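PDB 2YWD: pyridoxal 5'-phosphate synthase subunit PdxT from Thermus thermophilus, which probably hydrolyses glutamine to glutamate and ammonia, which is channelled to the partner subunit PdxS for the synthesis of pyridoxal 5'-phosphate. Local coordinates for residues Leu75-Leu87 against Gly164-Thr176. Residues are numbered along the deposited sequence; the frame is centred on the assembly and turned at random.
Sequences LALFGTCAGAIWL and GKVLASSFHPELT
Phe-78 and Leu-167 lie side by side on neighbouring parallel strands, 76-80 and 166-169, and point the same way. Leu-167 CD2 sits over one face of the phenyl ring, 3.8 Å from its centroid, in a CH-pi contact. The opposite face carries Thr-80 CG2, offset toward the rim, while Pro-173 CG approaches Phe-78 CZ at 3.9 Å; Phe-185 of helix 180-189 also meets this ring. Five backbone hydrogen bonds join the two segments, the first Leu-77 N to Lys-165 O and the last Cys-81 N to Ser-169 O (2.9 Å). Across the sheet, helix 82-87 packs on the face bearing Val-166 and Ala-168: Ala-84 CB lies 3.4 Å from Ser-169 O, and Leu-87 CD1 meets Val-166 CG1 tip to tip at 3.9 Å. The turn from strand to helix is tight and flanked by Gly-79 and Gly-83. This buried core gives way at the start of the strands to a looser edge, where Lys-165 touches Ala-76 through CB and its exposed chain leads away. At the other end, partly exposed Cys-81 adopts positive phi (61°) and holds SG anti to its own N; its CB meets His-172 CE1 at 3.4 Å, and SG lies obliquely to the ring, 3.7 Å from His-172 NE2. On the far side of the imidazole, His-172 ND1 donates to Glu-174 OE2 (2.7 Å), meeting its syn side from within the ring plane but 28° out of the carboxylate plane; this bond would restrict ring rotation. Thr-80 OG1 is bonded to His-17. Ser-169 OG, donating to Phe-171 O, ties down the loop leading to His-172. The arrangement is that of a class I glutamine amidotransferase: a nucleophile elbow after a central strand, with Cys-81, His-172 and Glu-174 forming the predicted catalytic triad.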
loop_
_atom_site.group_PDB
_atom_site.type_symbol
_atom_site.label_atom_id
_atom_site.label_comp_id
_atom_site.label_asym_id
_atom_site.label_seq_id
_atom_site.Cartn_x
_atom_site.Cartn_y
_atom_site.Cartn_z
ATOM N N LEU A 75 10.286 3.934 -9.571
ATOM C CA LEU A 75 9.787 2.963 -8.601
ATOM C C LEU A 75 8.302 3.134 -8.309
ATOM O O LEU A 75 7.864 4.205 -7.880
ATOM C CB LEU A 75 10.570 3.076 -7.290
ATOM C CG LEU A 75 10.205 2.060 -6.204
ATOM C CD1 LEU A 75 10.522 0.654 -6.704
ATOM C CD2 LEU A 75 10.976 2.362 -4.923
ATOM N N ALA A 76 7.533 2.073 -8.544
ATOM C CA ALA A 76 6.096 2.090 -8.286
ATOM C C ALA A 76 5.872 1.554 -6.878
ATOM O O ALA A 76 6.595 0.668 -6.427
ATOM C CB ALA A 76 5.367 1.220 -9.294
ATOM N N LEU A 77 4.860 2.086 -6.201
ATOM C CA LEU A 77 4.544 1.691 -4.833
ATOM C C LEU A 77 3.098 1.245 -4.675
ATOM O O LEU A 77 2.191 1.816 -5.275
ATOM C CB LEU A 77 4.774 2.866 -3.879
ATOM C CG LEU A 77 6.153 3.513 -3.855
ATOM C CD1 LEU A 77 6.127 4.709 -2.915
ATOM C CD2 LEU A 77 7.189 2.489 -3.406
ATOM N N PHE A 78 2.898 0.225 -3.850
ATOM C CA PHE A 78 1.570 -0.294 -3.550
ATOM C C PHE A 78 1.553 -0.484 -2.036
ATOM O O PHE A 78 2.264 -1.335 -1.505
ATOM C CB PHE A 78 1.333 -1.640 -4.254
ATOM C CG PHE A 78 -0.060 -2.213 -4.047
ATOM C CD1 PHE A 78 -1.092 -1.431 -3.533
ATOM C CD2 PHE A 78 -0.337 -3.536 -4.400
ATOM C CE1 PHE A 78 -2.378 -1.955 -3.373
ATOM C CE2 PHE A 78 -1.619 -4.069 -4.246
ATOM C CZ PHE A 78 -2.642 -3.280 -3.732
ATOM N N GLY A 79 0.764 0.336 -1.348
ATOM C CA GLY A 79 0.671 0.231 0.095
ATOM C C GLY A 79 -0.684 -0.315 0.494
ATOM O O GLY A 79 -1.710 0.151 0.006
ATOM N N THR A 80 -0.686 -1.305 1.378
ATOM C CA THR A 80 -1.920 -1.921 1.844
ATOM C C THR A 80 -2.024 -1.770 3.356
ATOM O O THR A 80 -1.126 -2.188 4.082
ATOM C CB THR A 80 -1.960 -3.429 1.496
ATOM O OG1 THR A 80 -0.856 -4.104 2.124
ATOM C CG2 THR A 80 -1.859 -3.621 -0.003
ATOM N N CYS A 81 -3.120 -1.173 3.820
ATOM C CA CYS A 81 -3.337 -0.982 5.254
ATOM C C CYS A 81 -2.209 -0.103 5.801
ATOM O O CYS A 81 -2.159 1.091 5.508
ATOM C CB CYS A 81 -3.373 -2.350 5.955
ATOM S SG CYS A 81 -3.640 -2.329 7.764
ATOM N N ALA A 82 -1.303 -0.686 6.580
ATOM C CA ALA A 82 -0.175 0.068 7.131
ATOM C C ALA A 82 0.572 0.771 6.000
ATOM O O ALA A 82 1.040 1.897 6.153
ATOM C CB ALA A 82 0.772 -0.875 7.864
ATOM N N GLY A 83 0.690 0.085 4.865
ATOM C CA GLY A 83 1.371 0.658 3.717
ATOM C C GLY A 83 0.664 1.886 3.167
ATOM O O GLY A 83 1.319 2.817 2.691
ATOM N N ALA A 84 -0.669 1.890 3.213
ATOM C CA ALA A 84 -1.448 3.031 2.728
ATOM C C ALA A 84 -1.234 4.213 3.671
ATOM O O ALA A 84 -1.129 5.365 3.240
ATOM C CB ALA A 84 -2.935 2.673 2.661
ATOM N N ILE A 85 -1.180 3.919 4.964
ATOM C CA ILE A 85 -0.956 4.950 5.969
ATOM C C ILE A 85 0.433 5.564 5.769
ATOM O O ILE A 85 0.598 6.784 5.810
ATOM C CB ILE A 85 -1.061 4.347 7.387
ATOM C CG1 ILE A 85 -2.503 3.897 7.649
ATOM C CG2 ILE A 85 -0.629 5.371 8.427
ATOM C CD1 ILE A 85 -2.647 2.974 8.856
ATOM N N TRP A 86 1.425 4.705 5.544
ATOM C CA TRP A 86 2.809 5.139 5.332
ATOM C C TRP A 86 2.930 6.079 4.134
ATOM O O TRP A 86 3.735 7.013 4.144
ATOM C CB TRP A 86 3.704 3.915 5.105
ATOM C CG TRP A 86 5.165 4.223 5.064
ATOM C CD1 TRP A 86 5.944 4.649 6.104
ATOM C CD2 TRP A 86 6.037 4.105 3.930
ATOM N NE1 TRP A 86 7.247 4.799 5.689
ATOM C CE2 TRP A 86 7.332 4.472 4.359
ATOM C CE3 TRP A 86 5.848 3.723 2.593
ATOM C CZ2 TRP A 86 8.438 4.468 3.498
ATOM C CZ3 TRP A 86 6.950 3.721 1.735
ATOM C CH2 TRP A 86 8.228 4.092 2.195
ATOM N N LEU A 87 2.130 5.829 3.102
ATOM C CA LEU A 87 2.162 6.648 1.892
ATOM C C LEU A 87 1.494 8.019 2.039
ATOM O O LEU A 87 1.874 8.974 1.363
ATOM C CB LEU A 87 1.491 5.896 0.734
ATOM C CG LEU A 87 2.151 4.615 0.214
ATOM C CD1 LEU A 87 1.188 3.869 -0.710
ATOM C CD2 LEU A 87 3.432 4.969 -0.522
ATOM N N GLY A 164 -0.624 8.362 -10.002
ATOM C CA GLY A 164 0.524 8.032 -10.829
ATOM C C GLY A 164 0.913 6.582 -10.613
ATOM O O GLY A 164 0.098 5.681 -10.814
ATOM N N LYS A 165 2.150 6.351 -10.187
ATOM C CA LYS A 165 2.619 4.993 -9.946
ATOM C C LYS A 165 2.532 4.591 -8.478
ATOM O O LYS A 165 3.198 3.655 -8.040
ATOM C CB LYS A 165 4.051 4.837 -10.463
ATOM C CG LYS A 165 4.120 4.758 -11.982
ATOM C CD LYS A 165 5.545 4.592 -12.475
ATOM C CE LYS A 165 5.576 4.238 -13.958
ATOM N NZ LYS A 165 4.854 5.235 -14.793
ATOM N N VAL A 166 1.697 5.306 -7.728
ATOM C CA VAL A 166 1.484 5.030 -6.308
ATOM C C VAL A 166 0.056 4.522 -6.142
ATOM O O VAL A 166 -0.904 5.204 -6.507
ATOM C CB VAL A 166 1.658 6.299 -5.448
ATOM C CG1 VAL A 166 1.368 5.982 -3.981
ATOM C CG2 VAL A 166 3.070 6.833 -5.590
ATOM N N LEU A 167 -0.072 3.321 -5.592
ATOM C CA LEU A 167 -1.364 2.688 -5.385
ATOM C C LEU A 167 -1.535 2.416 -3.895
ATOM O O LEU A 167 -0.576 2.033 -3.224
ATOM C CB LEU A 167 -1.410 1.371 -6.162
ATOM C CG LEU A 167 -2.721 0.589 -6.187
ATOM C CD1 LEU A 167 -3.781 1.394 -6.928
ATOM C CD2 LEU A 167 -2.493 -0.752 -6.877
ATOM N N ALA A 168 -2.746 2.611 -3.377
ATOM C CA ALA A 168 -2.989 2.378 -1.956
ATOM C C ALA A 168 -4.382 1.826 -1.681
ATOM O O ALA A 168 -5.359 2.259 -2.287
ATOM C CB ALA A 168 -2.778 3.669 -1.174
ATOM N N SER A 169 -4.465 0.869 -0.761
ATOM C CA SER A 169 -5.746 0.269 -0.394
ATOM C C SER A 169 -5.891 0.198 1.122
ATOM O O SER A 169 -4.904 0.061 1.842
ATOM C CB SER A 169 -5.869 -1.145 -0.978
ATOM O OG SER A 169 -4.905 -2.022 -0.419
ATOM N N SER A 170 -7.122 0.297 1.612
ATOM C CA SER A 170 -7.341 0.204 3.048
ATOM C C SER A 170 -7.638 -1.254 3.399
ATOM O O SER A 170 -7.710 -1.616 4.579
ATOM C CB SER A 170 -8.496 1.110 3.483
ATOM O OG SER A 170 -9.637 0.909 2.673
ATOM N N PHE A 171 -7.797 -2.081 2.363
ATOM C CA PHE A 171 -8.070 -3.509 2.528
ATOM C C PHE A 171 -6.856 -4.366 2.150
ATOM O O PHE A 171 -5.873 -3.860 1.611
ATOM C CB PHE A 171 -9.291 -3.921 1.697
ATOM C CG PHE A 171 -9.158 -3.634 0.229
ATOM C CD1 PHE A 171 -8.622 -4.583 -0.633
ATOM C CD2 PHE A 171 -9.577 -2.411 -0.292
ATOM C CE1 PHE A 171 -8.504 -4.322 -1.996
ATOM C CE2 PHE A 171 -9.467 -2.138 -1.655
ATOM C CZ PHE A 171 -8.929 -3.097 -2.509
ATOM N N HIS A 172 -6.943 -5.665 2.428
ATOM C CA HIS A 172 -5.845 -6.598 2.182
ATOM C C HIS A 172 -6.044 -7.550 1.006
ATOM O O HIS A 172 -6.579 -8.649 1.172
ATOM C CB HIS A 172 -5.608 -7.439 3.438
ATOM C CG HIS A 172 -5.222 -6.643 4.644
ATOM N ND1 HIS A 172 -3.910 -6.374 4.968
ATOM C CD2 HIS A 172 -5.975 -6.066 5.609
ATOM C CE1 HIS A 172 -3.871 -5.668 6.085
ATOM N NE2 HIS A 172 -5.111 -5.467 6.495
ATOM N N PRO A 173 -5.601 -7.156 -0.194
ATOM C CA PRO A 173 -5.778 -8.059 -1.335
ATOM C C PRO A 173 -4.967 -9.340 -1.157
ATOM O O PRO A 173 -5.317 -10.389 -1.703
ATOM C CB PRO A 173 -5.288 -7.225 -2.516
ATOM C CG PRO A 173 -4.235 -6.352 -1.892
ATOM C CD PRO A 173 -4.901 -5.924 -0.598
ATOM N N GLU A 174 -3.888 -9.250 -0.380
ATOM C CA GLU A 174 -3.020 -10.398 -0.135
ATOM C C GLU A 174 -3.668 -11.411 0.805
ATOM O O GLU A 174 -3.128 -12.500 1.020
ATOM C CB GLU A 174 -1.670 -9.951 0.447
ATOM C CG GLU A 174 -1.698 -9.595 1.935
ATOM C CD GLU A 174 -2.289 -8.228 2.232
ATOM O OE1 GLU A 174 -2.856 -7.593 1.315
ATOM O OE2 GLU A 174 -2.182 -7.785 3.399
ATOM N N LEU A 175 -4.816 -11.058 1.375
ATOM C CA LEU A 175 -5.509 -11.978 2.268
ATOM C C LEU A 175 -6.573 -12.767 1.519
ATOM O O LEU A 175 -7.467 -13.370 2.122
ATOM C CB LEU A 175 -6.117 -11.234 3.460
ATOM C CG LEU A 175 -5.063 -10.751 4.464
ATOM C CD1 LEU A 175 -5.742 -10.153 5.686
ATOM C CD2 LEU A 175 -4.173 -11.927 4.876
ATOM N N THR A 176 -6.462 -12.749 0.195
ATOM C CA THR A 176 -7.355 -13.492 -0.685
ATOM C C THR A 176 -6.401 -14.236 -1.612
ATOM O O THR A 176 -5.197 -13.974 -1.601
ATOM C CB THR A 176 -8.237 -12.571 -1.563
ATOM O OG1 THR A 176 -7.433 -11.973 -2.590
ATOM C CG2 THR A 176 -8.878 -11.474 -0.722
#